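Local coordinates for DNA processing protein DprA (PDB 3UQZ) that helps load the RecA recombinase onto single-stranded DNA during natural transformation, binding the incoming strand cooperatively and shielding it from nucleases, at residues A[8-12]-A[93-97]; A[133-137]-A[277-282]; A[216-222]-A[242-247]. All coordinates share one frame; numbering follows the deposited sequence.

Contact 1 and contact 3 are both buried and reach the same large sheet, whereas contact 2 is only partly buried. Contact 1 sets an N-terminal helix against strand 94-99 near one end of the sheet, mainly through apolar and aromatic side chains, with no hydrogen bond across it. Contact 3 lies near the other end and is held chiefly by main-chain hydrogen bonds; the centres of contacts 1 and 3 are about 28 Å apart. Contact 2 folds the C-terminal tail over contact 3, their centres about 11 Å apart; Phe-280 reaches Gly-218, and a long, weak ion pair joins Glu-281 to Arg-217, whose stronger salt bridge is to Asp-84. It closes the chain loop in which 216-222 and 242-247 are nested.

Contact 1. Residues A[8-12]-A[93-97]; sequences IYKLK and VLLFY
With chi1 at -171°, Tyr-9 swings its ring away from its own backbone N and presents one face to Phe-96, whose chi1 of -66° carries its ring from the strand toward the helix. The two rings form a T-shaped (edge-to-face) pair with planes 83° apart and centroids separated by 5.3 Å. Phe-96 supplies the edge: its CZ stands over the rim of the tyrosine ring, closest to Tyr-9 CD1 at 3.7 Å, with CE2 slightly farther off. The far end of Tyr-9 is fixed independently, because its hydroxyl is hydrogen-bonded to Glu-67.

Beside the ring pair, Leu-94 extends CD2 to 3.8 Å from Tyr-9 CB, at the base of the ring. On the residue just before Tyr-9, the CG2 branch of Ile-8 meets two neighbours at once. It comes to 3.5 Å from Val-93 CG1 and to 3.8 Å from Leu-94 CB, the side chains running at a slant to one another.

The contact joins the sterile alpha motif (SAM) region, to which helix 5-13 belongs, to the Rossmann-like part carrying strand 94-99; their local axes cross at roughly a right angle, so the helix lies across the strand and only one of its sides faces it. On the strand, Leu-94 and Phe-96 both project toward the helix while Leu-95 between them points the other way, onto Phe-74 of strand 73-75.

Lys-12 runs out along the border of the apolar patch, its chain extended beyond CG. Its NZ passes 3.9 Å from Leu-94 O without a hydrogen bond, and its charge has a long, weak ion pair with Glu-193. Helix 18-28 packs against the same region, receiving Lys-12 on Asn-18 and Val-93 on Ile-21 and Leu-25.

Contact 2. Residues A[133-137]-A[277-282]; sequences ENELV and LAEFEF
The two segments face each other with their backbones well apart, Glu-135 and Leu-277 making the nearest CA pair at 8.6 Å, and no hydrogen bond passes between them. Glu-133, the first residue to leave the preceding helix, has positive phi (54°), and the chain then turns through Asn-134 and Glu-135 before straightening at Leu-136 to enter strand 137-140. Opposite it, the end of helix 273-279 gives way to an irregular tail.

Leu-136 is the centre of the contact. Its two methyl groups fork over one face of the Phe-280 ring; the two side chains come from opposite directions, and the ring offers its face to the methyls. CD2 makes a CH-pi contact, 3.9 Å from the ring centroid and 28° off the normal, while CD1 also lies above the ring, over its centre. The same CD2 touches the Phe-282 ring at CE1, 3.6 Å away, and thus sits in the corner between the two aromatics. Those rings are themselves packed together: Phe-280 turns its edge to the face of Phe-282, with CD2 of Phe-280 3.5 Å above the Phe-282 plane.

Leu-277 closes the side nearest the helix. Its CD2 lies 4.2 Å from Leu-136 CD1 and equally far from Glu-135 CB. The carboxylate of Glu-135, on a chain bent at chi2 (-110°), reaches across toward the Phe-282 ring, OE1 4.2 Å from Phe-282 CZ, at about a right angle to that side chain.

Leu-136 and Phe-280 both also rest on Val-109 of strand 108-113, and Phe-280 extends farther to Phe-245 of strand 243-246. The tail that continues helix 273-279 thus packs on strands 108-113 and 243-246 of the Rossmann-like sheet and against the loop leading from helix 119-130 into strand 137-140.

Contact 3. Residues A[216-222]-A[242-247]; sequences CRGVIVA and RDVFAI
Strands 218-222 and 243-246 run side by side in the same direction, their local axes 4.6 Å apart at 20°, in a register that sets Gly-218 beside Asp-243 and Val-221 beside Ala-246. Hydrogen bonds leave Val-219 and Val-221 alternately through N and O, the parallel pattern. Val-219 N bonds to Asp-243 O and Val-219 O accepts Phe-245 N at 2.8 Å; Val-221 N donates to Phe-245 O, and Val-221 O accepts Ile-247 N. At the entry to the strands the bond from Asp-243 N to Arg-217 O is weak.

Arg-242 adds a side-chain bond at that end. Its chain, bent at chi2 and chi3, folds back so that NE donates to Cys-216 O at 2.9 Å, with the oxygen lying in the guanidinium plane. The outer nitrogens bond to Glu-240 O and Gly-214 O, and weakly to Asp-84 O, so this one side chain reaches several backbone carbonyls. Next to it a water donates to Asp-243 OD2 at 2.8 Å and, weakly, to Arg-217 O.

The pair is the two strands of a beta-alpha-beta crossover of the Rossmann fold, joined through helix 229-239. That helix covers the face bearing Val-219, Val-221 and Val-244, where Val-221 CG2 meets Val-244 CG2 at 3.7 Å and also touches Ala-246 CB.

On the other face the Phe-245 ring folds back along its neighbour strand: CE2 lies 3.9 Å from Gly-218 CA, lodged where that residue has no side chain, and CB is 4.0 Å from Ile-220 CG1. Farther along, Ile-247 CD1 bridges Ile-220 CG2 and Ala-222 CB, each 3.8 Å away. Helix 119-130 receives Ile-247 and Ala-222 on Val-128 and Val-125 respectively, and Ile-247 also packs on Ile-251 of the second subunit.

Contact 1. Residues A[8-12]-A[93-97]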
ATOM      1  N   ILE A   8      36.237 -21.900  17.497  1.00 31.57           N
ATOM      2  CA  ILE A   8      35.216 -21.593  16.490  1.00 31.42           C
ATOM      3  C   ILE A   8      35.855 -20.691  15.413  1.00 35.00           C
ATOM      4  O   ILE A   8      35.783 -21.016  14.225  1.00 34.52           O
ATOM      5  CB  ILE A   8      33.939 -20.970  17.129  1.00 34.26           C
ATOM      6  CG1 ILE A   8      33.140 -22.034  17.936  1.00 34.78           C
ATOM      7  CG2 ILE A   8      33.066 -20.338  16.065  1.00 32.98           C
ATOM      8  CD1 ILE A   8      32.067 -21.494  18.914  1.00 34.70           C
ATOM      9  N   TYR A   9      36.551 -19.617  15.845  1.00 31.52           N
ATOM     10  CA  TYR A   9      37.279 -18.704  14.958  1.00 31.89           C
ATOM     11  C   TYR A   9      38.353 -19.455  14.178  1.00 37.53           C
ATOM     12  O   TYR A   9      38.450 -19.272  12.960  1.00 37.11           O
ATOM     13  CB  TYR A   9      37.896 -17.538  15.752  1.00 33.58           C
ATOM     14  CG  TYR A   9      38.477 -16.441  14.883  1.00 36.06           C
ATOM     15  CD1 TYR A   9      37.709 -15.822  13.900  1.00 38.01           C
ATOM     16  CD2 TYR A   9      39.789 -16.001  15.062  1.00 36.75           C
ATOM     17  CE1 TYR A   9      38.239 -14.814  13.095  1.00 38.17           C
ATOM     18  CE2 TYR A   9      40.326 -14.986  14.268  1.00 37.51           C
ATOM     19  CZ  TYR A   9      39.545 -14.397  13.287  1.00 42.89           C
ATOM     20  OH  TYR A   9      40.060 -13.398  12.500  1.00 40.89           O
ATOM     21  N   LYS A  10      39.131 -20.333  14.872  1.00 35.22           N
ATOM     22  CA  LYS A  10      40.177 -21.160  14.260  1.00 35.57           C
ATOM     23  C   LYS A  10      39.606 -22.106  13.176  1.00 39.99           C
ATOM     24  O   LYS A  10      40.268 -22.311  12.155  1.00 39.20           O
ATOM     25  CB  LYS A  10      40.981 -21.916  15.326  1.00 37.69           C
ATOM     26  CG  LYS A  10      42.324 -22.434  14.832  1.00 40.03           C
ATOM     27  CD  LYS A  10      43.117 -23.089  15.943  1.00 46.88           C
ATOM     28  CE  LYS A  10      44.349 -23.779  15.410  1.00 49.83           C
ATOM     29  NZ  LYS A  10      45.037 -24.545  16.469  1.00 55.49           N
ATOM     30  N   LEU A  11      38.367 -22.630  13.371  1.00 36.95           N
ATOM     31  CA  LEU A  11      37.681 -23.492  12.389  1.00 36.40           C
ATOM     32  C   LEU A  11      37.281 -22.702  11.137  1.00 40.21           C
ATOM     33  O   LEU A  11      37.403 -23.215  10.029  1.00 40.11           O
ATOM     34  CB  LEU A  11      36.456 -24.206  13.000  1.00 36.27           C
ATOM     35  CG  LEU A  11      36.715 -25.249  14.101  1.00 40.55           C
ATOM     36  CD1 LEU A  11      35.422 -25.742  14.683  1.00 40.08           C
ATOM     37  CD2 LEU A  11      37.491 -26.433  13.580  1.00 43.64           C
ATOM     38  N   LYS A  12      36.833 -21.444  11.314  1.00 37.16           N
ATOM     39  CA  LYS A  12      36.483 -20.528  10.221  1.00 36.84           C
ATOM     40  C   LYS A  12      37.751 -20.227   9.403  1.00 42.69           C
ATOM     41  O   LYS A  12      37.709 -20.254   8.175  1.00 42.90           O
ATOM     42  CB  LYS A  12      35.882 -19.216  10.769  1.00 38.16           C
ATOM     43  CG  LYS A  12      34.359 -19.196  10.763  1.00 41.97           C
ATOM     44  CD  LYS A  12      33.755 -17.896  11.261  1.00 49.99           C
ATOM     45  CE  LYS A  12      32.355 -17.739  10.716  1.00 56.51           C
ATOM     46  NZ  LYS A  12      31.559 -16.787  11.513  1.00 63.15           N
ATOM     47  N   VAL A  93      27.514 -18.098  13.772  1.00 36.22           N
ATOM     48  CA  VAL A  93      28.109 -18.967  14.779  1.00 34.67           C
ATOM     49  C   VAL A  93      28.993 -18.197  15.792  1.00 36.95           C
ATOM     50  O   VAL A  93      29.038 -18.558  16.969  1.00 36.76           O
ATOM     51  CB  VAL A  93      28.773 -20.167  14.072  1.00 37.16           C
ATOM     52  CG1 VAL A  93      30.289 -20.053  13.980  1.00 36.52           C
ATOM     53  CG2 VAL A  93      28.318 -21.475  14.669  1.00 37.02           C
ATOM     54  N   LEU A  94      29.629 -17.100  15.340  1.00 31.22           N
ATOM     55  CA  LEU A  94      30.492 -16.242  16.149  1.00 30.05           C
ATOM     56  C   LEU A  94      30.348 -14.789  15.671  1.00 33.46           C
ATOM     57  O   LEU A  94      30.375 -14.539  14.467  1.00 32.88           O
ATOM     58  CB  LEU A  94      31.966 -16.722  16.046  1.00 29.21           C
ATOM     59  CG  LEU A  94      33.062 -15.917  16.776  1.00 32.11           C
ATOM     60  CD1 LEU A  94      33.112 -16.248  18.247  1.00 31.36           C
ATOM     61  CD2 LEU A  94      34.417 -16.165  16.155  1.00 31.99           C
ATOM     62  N   LEU A  95      30.182 -13.849  16.619  1.00 29.57           N
ATOM     63  CA  LEU A  95      30.053 -12.411  16.351  1.00 29.08           C
ATOM     64  C   LEU A  95      31.006 -11.596  17.203  1.00 33.75           C
ATOM     65  O   LEU A  95      31.016 -11.732  18.428  1.00 32.86           O
ATOM     66  CB  LEU A  95      28.606 -11.880  16.574  1.00 28.32           C
ATOM     67  CG  LEU A  95      27.529 -12.258  15.545  1.00 31.85           C
ATOM     68  CD1 LEU A  95      26.143 -12.021  16.098  1.00 31.39           C
ATOM     69  CD2 LEU A  95      27.710 -11.502  14.248  1.00 33.51           C
ATOM     70  N   PHE A  96      31.792 -10.733  16.549  1.00 31.67           N
ATOM     71  CA  PHE A  96      32.695  -9.791  17.194  1.00 32.13           C
ATOM     72  C   PHE A  96      31.906  -8.517  17.392  1.00 35.77           C
ATOM     73  O   PHE A  96      31.034  -8.212  16.576  1.00 36.52           O
ATOM     74  CB  PHE A  96      33.921  -9.511  16.335  1.00 34.26           C
ATOM     75  CG  PHE A  96      34.816 -10.705  16.163  1.00 36.36           C
ATOM     76  CD1 PHE A  96      35.776 -11.016  17.120  1.00 39.56           C
ATOM     77  CD2 PHE A  96      34.712 -11.514  15.040  1.00 38.24           C
ATOM     78  CE1 PHE A  96      36.618 -12.119  16.950  1.00 40.20           C
ATOM     79  CE2 PHE A  96      35.545 -12.618  14.877  1.00 40.75           C
ATOM     80  CZ  PHE A  96      36.501 -12.906  15.827  1.00 38.69           C
ATOM     81  N   TYR A  97      32.180  -7.787  18.479  1.00 31.22           N
ATOM     82  CA  TYR A  97      31.447  -6.572  18.795  1.00 29.91           C
ATOM     83  C   TYR A  97      32.317  -5.461  19.352  1.00 34.02           C
ATOM     84  O   TYR A  97      33.435  -5.685  19.817  1.00 34.00           O
ATOM     85  CB  TYR A  97      30.258  -6.876  19.726  1.00 30.15           C
ATOM     86  CG  TYR A  97      30.642  -7.199  21.151  1.00 31.80           C
ATOM     87  CD1 TYR A  97      30.697  -6.205  22.125  1.00 33.06           C
ATOM     88  CD2 TYR A  97      30.918  -8.509  21.537  1.00 33.30           C
ATOM     89  CE1 TYR A  97      31.052  -6.496  23.436  1.00 33.25           C
ATOM     90  CE2 TYR A  97      31.275  -8.815  22.850  1.00 34.67           C
ATOM     91  CZ  TYR A  97      31.339  -7.805  23.796  1.00 44.04           C
ATOM     92  OH  TYR A  97      31.662  -8.109  25.095  1.00 49.49           O
TER

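Contact 2. Residues A[133-137]-A[277-282]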
ATOM      1  N   GLU A 133       8.653   6.453  19.577  1.00 44.43           N
ATOM      2  CA  GLU A 133       8.837   7.010  20.928  1.00 45.00           C
ATOM      3  C   GLU A 133       9.860   6.238  21.756  1.00 47.67           C
ATOM      4  O   GLU A 133       9.605   5.924  22.920  1.00 48.40           O
ATOM      5  CB  GLU A 133       7.481   7.161  21.692  1.00 47.12           C
ATOM      6  CG  GLU A 133       6.259   7.480  20.839  1.00 61.19           C
ATOM      7  CD  GLU A 133       5.028   7.952  21.583  1.00 94.69           C
ATOM      8  OE1 GLU A 133       4.278   7.114  22.139  1.00 97.07           O
ATOM      9  OE2 GLU A 133       4.789   9.178  21.552  1.00 95.08           O
ATOM     10  N   ASN A 134      11.009   5.906  21.137  1.00 42.28           N
ATOM     11  CA  ASN A 134      12.122   5.162  21.742  1.00 40.29           C
ATOM     12  C   ASN A 134      11.753   3.817  22.390  1.00 42.32           C
ATOM     13  O   ASN A 134      12.481   3.333  23.251  1.00 42.31           O
ATOM     14  CB  ASN A 134      12.950   6.051  22.670  1.00 35.59           C
ATOM     15  CG  ASN A 134      13.646   7.186  21.973  1.00 60.66           C
ATOM     16  OD1 ASN A 134      13.917   7.165  20.762  1.00 61.40           O
ATOM     17  ND2 ASN A 134      13.980   8.196  22.742  1.00 51.66           N
ATOM     18  N   GLU A 135      10.643   3.211  21.961  1.00 37.87           N
ATOM     19  CA  GLU A 135      10.182   1.915  22.467  1.00 37.67           C
ATOM     20  C   GLU A 135      11.012   0.749  21.898  1.00 40.64           C
ATOM     21  O   GLU A 135      11.030  -0.333  22.486  1.00 41.09           O
ATOM     22  CB  GLU A 135       8.702   1.697  22.106  1.00 39.19           C
ATOM     23  CG  GLU A 135       7.721   2.355  23.053  1.00 54.27           C
ATOM     24  CD  GLU A 135       6.966   1.349  23.897  1.00 89.45           C
ATOM     25  OE1 GLU A 135       6.047   0.689  23.361  1.00 92.10           O
ATOM     26  OE2 GLU A 135       7.310   1.207  25.093  1.00 88.65           O
ATOM     27  N   LEU A 136      11.657   0.954  20.731  1.00 35.66           N
ATOM     28  CA  LEU A 136      12.426  -0.086  20.040  1.00 34.04           C
ATOM     29  C   LEU A 136      13.838   0.339  19.711  1.00 37.62           C
ATOM     30  O   LEU A 136      14.081   1.500  19.395  1.00 38.45           O
ATOM     31  CB  LEU A 136      11.717  -0.497  18.726  1.00 33.54           C
ATOM     32  CG  LEU A 136      10.282  -0.997  18.830  1.00 36.93           C
ATOM     33  CD1 LEU A 136       9.575  -0.940  17.485  1.00 36.89           C
ATOM     34  CD2 LEU A 136      10.233  -2.361  19.430  1.00 36.87           C
ATOM     35  N   VAL A 137      14.760  -0.622  19.729  1.00 33.96           N
ATOM     36  CA  VAL A 137      16.158  -0.425  19.338  1.00 33.88           C
ATOM     37  C   VAL A 137      16.173  -0.500  17.802  1.00 36.37           C
ATOM     38  O   VAL A 137      15.627  -1.452  17.217  1.00 35.47           O
ATOM     39  CB  VAL A 137      17.110  -1.486  19.976  1.00 37.45           C
ATOM     40  CG1 VAL A 137      18.537  -1.350  19.451  1.00 37.18           C
ATOM     41  CG2 VAL A 137      17.094  -1.388  21.487  1.00 36.81           C
ATOM     42  N   LEU A 277       3.922   0.210  15.938  1.00 40.32           N
ATOM     43  CA  LEU A 277       3.646  -0.185  17.317  1.00 39.84           C
ATOM     44  C   LEU A 277       2.342  -0.948  17.452  1.00 48.22           C
ATOM     45  O   LEU A 277       2.283  -1.912  18.220  1.00 49.56           O
ATOM     46  CB  LEU A 277       3.694   1.025  18.262  1.00 38.82           C
ATOM     47  CG  LEU A 277       5.051   1.718  18.402  1.00 42.31           C
ATOM     48  CD1 LEU A 277       4.935   2.946  19.241  1.00 42.13           C
ATOM     49  CD2 LEU A 277       6.108   0.791  18.990  1.00 44.01           C
ATOM     50  N   ALA A 278       1.323  -0.573  16.661  1.00 46.36           N
ATOM     51  CA  ALA A 278       0.016  -1.227  16.666  1.00 47.12           C
ATOM     52  C   ALA A 278       0.081  -2.712  16.295  1.00 54.22           C
ATOM     53  O   ALA A 278      -0.719  -3.485  16.822  1.00 54.49           O
ATOM     54  CB  ALA A 278      -0.937  -0.500  15.728  1.00 47.73           C
ATOM     55  N   GLU A 279       1.012  -3.109  15.383  1.00 52.41           N
ATOM     56  CA  GLU A 279       1.133  -4.488  14.884  1.00 52.78           C
ATOM     57  C   GLU A 279       2.392  -5.251  15.302  1.00 57.12           C
ATOM     58  O   GLU A 279       2.501  -6.443  14.979  1.00 57.62           O
ATOM     59  CB  GLU A 279       0.962  -4.583  13.344  1.00 54.41           C
ATOM     60  CG  GLU A 279       0.615  -3.305  12.595  1.00 66.64           C
ATOM     61  CD  GLU A 279      -0.854  -3.063  12.286  1.00 99.80           C
ATOM     62  OE1 GLU A 279      -1.618  -4.050  12.161  1.00 90.60           O
ATOM     63  OE2 GLU A 279      -1.230  -1.880  12.116  1.00101.66           O
ATOM     64  N   PHE A 280       3.334  -4.583  16.003  1.00 52.77           N
ATOM     65  CA  PHE A 280       4.615  -5.158  16.434  1.00 51.84           C
ATOM     66  C   PHE A 280       4.498  -6.298  17.464  1.00 57.32           C
ATOM     67  O   PHE A 280       3.760  -6.174  18.442  1.00 56.37           O
ATOM     68  CB  PHE A 280       5.557  -4.051  16.940  1.00 52.69           C
ATOM     69  CG  PHE A 280       7.011  -4.459  17.009  1.00 53.40           C
ATOM     70  CD1 PHE A 280       7.838  -4.336  15.901  1.00 54.68           C
ATOM     71  CD2 PHE A 280       7.556  -4.964  18.189  1.00 55.10           C
ATOM     72  CE1 PHE A 280       9.173  -4.727  15.963  1.00 55.10           C
ATOM     73  CE2 PHE A 280       8.888  -5.370  18.244  1.00 57.05           C
ATOM     74  CZ  PHE A 280       9.691  -5.232  17.136  1.00 54.75           C
ATOM     75  N   GLU A 281       5.253  -7.403  17.239  1.00 55.60           N
ATOM     76  CA  GLU A 281       5.309  -8.566  18.135  1.00 55.86           C
ATOM     77  C   GLU A 281       6.378  -8.325  19.224  1.00 58.70           C
ATOM     78  O   GLU A 281       7.580  -8.353  18.945  1.00 58.10           O
ATOM     79  CB  GLU A 281       5.572  -9.870  17.351  1.00 57.65           C
ATOM     80  CG  GLU A 281       5.398 -11.134  18.191  1.00 75.88           C
ATOM     81  CD  GLU A 281       5.752 -12.465  17.546  1.00106.93           C
ATOM     82  OE1 GLU A 281       6.554 -13.219  18.146  1.00105.97           O
ATOM     83  OE2 GLU A 281       5.198 -12.774  16.465  1.00102.67           O
ATOM     84  N   PHE A 282       5.924  -8.066  20.456  1.00 54.68           N
ATOM     85  CA  PHE A 282       6.800  -7.770  21.588  1.00 54.10           C
ATOM     86  C   PHE A 282       7.237  -9.008  22.410  1.00 61.34           C
ATOM     87  O   PHE A 282       8.299  -9.554  22.112  1.00 61.75           O
ATOM     88  CB  PHE A 282       6.209  -6.643  22.456  1.00 54.72           C
ATOM     89  CG  PHE A 282       6.359  -5.245  21.895  1.00 54.72           C
ATOM     90  CD1 PHE A 282       7.481  -4.479  22.183  1.00 55.97           C
ATOM     91  CD2 PHE A 282       5.351  -4.674  21.127  1.00 55.64           C
ATOM     92  CE1 PHE A 282       7.599  -3.178  21.699  1.00 56.17           C
ATOM     93  CE2 PHE A 282       5.475  -3.371  20.640  1.00 57.42           C
ATOM     94  CZ  PHE A 282       6.602  -2.637  20.922  1.00 55.02           C
TER

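Contact 3. Residues A[216-222]-A[242-247]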
ATOM      1  N   CYS A 216      15.678  -9.108  14.747  1.00 35.01           N
ATOM      2  CA  CYS A 216      14.399  -8.431  15.003  1.00 35.51           C
ATOM      3  C   CYS A 216      13.114  -9.198  14.693  1.00 40.83           C
ATOM      4  O   CYS A 216      13.103 -10.106  13.863  1.00 39.75           O
ATOM      5  CB  CYS A 216      14.399  -7.064  14.325  1.00 35.81           C
ATOM      6  SG  CYS A 216      16.030  -6.286  14.243  1.00 39.86           S
ATOM      7  N   ARG A 217      12.011  -8.773  15.340  1.00 39.50           N
ATOM      8  CA  ARG A 217      10.665  -9.341  15.162  1.00 39.80           C
ATOM      9  C   ARG A 217       9.914  -8.672  13.990  1.00 42.96           C
ATOM     10  O   ARG A 217       8.899  -9.202  13.528  1.00 42.43           O
ATOM     11  CB  ARG A 217       9.845  -9.238  16.463  1.00 40.28           C
ATOM     12  CG  ARG A 217      10.501  -9.886  17.682  1.00 48.65           C
ATOM     13  CD  ARG A 217      10.145 -11.348  17.828  1.00 56.47           C
ATOM     14  NE  ARG A 217       9.283 -11.578  18.990  1.00 68.53           N
ATOM     15  CZ  ARG A 217       9.718 -11.852  20.219  1.00 77.71           C
ATOM     16  NH1 ARG A 217      11.019 -11.918  20.473  1.00 59.52           N
ATOM     17  NH2 ARG A 217       8.852 -12.059  21.203  1.00 61.82           N
ATOM     18  N   GLY A 218      10.440  -7.532  13.527  1.00 38.62           N
ATOM     19  CA  GLY A 218       9.902  -6.774  12.405  1.00 37.73           C
ATOM     20  C   GLY A 218      10.954  -6.004  11.634  1.00 39.93           C
ATOM     21  O   GLY A 218      11.982  -5.608  12.195  1.00 38.09           O
ATOM     22  N   VAL A 219      10.691  -5.775  10.333  1.00 37.15           N
ATOM     23  CA  VAL A 219      11.573  -5.024   9.428  1.00 36.50           C
ATOM     24  C   VAL A 219      10.790  -3.863   8.815  1.00 40.24           C
ATOM     25  O   VAL A 219       9.724  -4.079   8.257  1.00 40.86           O
ATOM     26  CB  VAL A 219      12.223  -5.913   8.319  1.00 39.86           C
ATOM     27  CG1 VAL A 219      13.208  -5.117   7.469  1.00 39.27           C
ATOM     28  CG2 VAL A 219      12.912  -7.140   8.906  1.00 39.66           C
ATOM     29  N   ILE A 220      11.331  -2.640   8.901  1.00 36.38           N
ATOM     30  CA  ILE A 220      10.758  -1.432   8.310  1.00 35.11           C
ATOM     31  C   ILE A 220      11.484  -1.153   6.991  1.00 38.21           C
ATOM     32  O   ILE A 220      12.712  -1.031   6.982  1.00 35.95           O
ATOM     33  CB  ILE A 220      10.790  -0.219   9.286  1.00 38.27           C
ATOM     34  CG1 ILE A 220       9.862  -0.439  10.503  1.00 37.61           C
ATOM     35  CG2 ILE A 220      10.450   1.102   8.558  1.00 40.70           C
ATOM     36  CD1 ILE A 220      10.089   0.550  11.672  1.00 39.48           C
ATOM     37  N   VAL A 221      10.717  -1.082   5.875  1.00 37.03           N
ATOM     38  CA  VAL A 221      11.232  -0.774   4.531  1.00 36.64           C
ATOM     39  C   VAL A 221      10.836   0.619   4.106  1.00 38.48           C
ATOM     40  O   VAL A 221       9.713   1.055   4.355  1.00 37.31           O
ATOM     41  CB  VAL A 221      10.848  -1.755   3.404  1.00 40.74           C
ATOM     42  CG1 VAL A 221      12.079  -2.236   2.648  1.00 40.52           C
ATOM     43  CG2 VAL A 221       9.955  -2.890   3.879  1.00 40.60           C
ATOM     44  N   ALA A 222      11.741   1.279   3.394  1.00 35.08           N
ATOM     45  CA  ALA A 222      11.545   2.599   2.831  1.00 35.46           C
ATOM     46  C   ALA A 222      12.420   2.717   1.615  1.00 41.39           C
ATOM     47  O   ALA A 222      13.619   2.430   1.673  1.00 40.21           O
ATOM     48  CB  ALA A 222      11.914   3.668   3.833  1.00 36.11           C
ATOM     49  N   ARG A 242       8.876 -13.159   9.973  1.00 43.32           N
ATOM     50  CA  ARG A 242       8.982 -11.815  10.550  1.00 41.95           C
ATOM     51  C   ARG A 242       8.052 -10.830   9.833  1.00 43.32           C
ATOM     52  O   ARG A 242       7.799 -10.971   8.632  1.00 41.82           O
ATOM     53  CB  ARG A 242      10.445 -11.299  10.530  1.00 41.22           C
ATOM     54  CG  ARG A 242      11.534 -12.274  11.012  1.00 45.79           C
ATOM     55  CD  ARG A 242      11.369 -12.694  12.465  1.00 53.69           C
ATOM     56  NE  ARG A 242      12.654 -12.916  13.130  1.00 60.49           N
ATOM     57  CZ  ARG A 242      13.290 -14.085  13.170  1.00 74.70           C
ATOM     58  NH1 ARG A 242      12.775 -15.151  12.567  1.00 67.32           N
ATOM     59  NH2 ARG A 242      14.443 -14.197  13.814  1.00 52.82           N
ATOM     60  N   ASP A 243       7.527  -9.841  10.582  1.00 39.07           N
ATOM     61  CA  ASP A 243       6.637  -8.818  10.049  1.00 38.07           C
ATOM     62  C   ASP A 243       7.430  -7.815   9.245  1.00 41.28           C
ATOM     63  O   ASP A 243       8.529  -7.419   9.653  1.00 40.34           O
ATOM     64  CB  ASP A 243       5.908  -8.070  11.175  1.00 40.36           C
ATOM     65  CG  ASP A 243       4.866  -8.850  11.949  1.00 55.24           C
ATOM     66  OD1 ASP A 243       4.169  -9.698  11.329  1.00 58.09           O
ATOM     67  OD2 ASP A 243       4.684  -8.557  13.154  1.00 58.67           O
ATOM     68  N   VAL A 244       6.870  -7.395   8.097  1.00 36.93           N
ATOM     69  CA  VAL A 244       7.469  -6.362   7.267  1.00 35.02           C
ATOM     70  C   VAL A 244       6.535  -5.168   7.164  1.00 38.50           C
ATOM     71  O   VAL A 244       5.353  -5.332   6.860  1.00 39.25           O
ATOM     72  CB  VAL A 244       8.266  -6.794   5.993  1.00 37.95           C
ATOM     73  CG1 VAL A 244       8.110  -8.273   5.670  1.00 37.73           C
ATOM     74  CG2 VAL A 244       7.980  -5.922   4.783  1.00 37.45           C
ATOM     75  N   PHE A 245       7.044  -3.993   7.563  1.00 34.18           N
ATOM     76  CA  PHE A 245       6.317  -2.733   7.600  1.00 33.73           C
ATOM     77  C   PHE A 245       6.845  -1.852   6.495  1.00 38.81           C
ATOM     78  O   PHE A 245       7.971  -1.360   6.590  1.00 39.07           O
ATOM     79  CB  PHE A 245       6.480  -2.058   8.979  1.00 35.23           C
ATOM     80  CG  PHE A 245       6.146  -2.939  10.155  1.00 36.11           C
ATOM     81  CD1 PHE A 245       4.824  -3.214  10.485  1.00 38.18           C
ATOM     82  CD2 PHE A 245       7.154  -3.496  10.937  1.00 37.82           C
ATOM     83  CE1 PHE A 245       4.516  -4.040  11.572  1.00 38.55           C
ATOM     84  CE2 PHE A 245       6.844  -4.328  12.023  1.00 39.59           C
ATOM     85  CZ  PHE A 245       5.527  -4.596  12.329  1.00 37.26           C
ATOM     86  N   ALA A 246       6.060  -1.684   5.418  1.00 35.50           N
ATOM     87  CA  ALA A 246       6.498  -0.898   4.272  1.00 34.70           C
ATOM     88  C   ALA A 246       5.939   0.514   4.242  1.00 40.67           C
ATOM     89  O   ALA A 246       4.739   0.713   4.444  1.00 41.85           O
ATOM     90  CB  ALA A 246       6.195  -1.635   2.984  1.00 34.77           C
ATOM     91  N   ILE A 247       6.827   1.500   4.017  1.00 37.36           N
ATOM     92  CA  ILE A 247       6.471   2.914   3.896  1.00 37.44           C
ATOM     93  C   ILE A 247       6.179   3.185   2.408  1.00 44.34           C
ATOM     94  O   ILE A 247       7.066   2.954   1.575  1.00 44.53           O
ATOM     95  CB  ILE A 247       7.579   3.858   4.461  1.00 39.72           C
ATOM     96  CG1 ILE A 247       7.839   3.594   5.969  1.00 38.83           C
ATOM     97  CG2 ILE A 247       7.223   5.338   4.209  1.00 39.39           C
ATOM     98  CD1 ILE A 247       9.197   4.094   6.490  1.00 34.74           C
TER
HETATM   99  O   HOH W   1       6.750  -7.510  14.787  1.00 52.87           O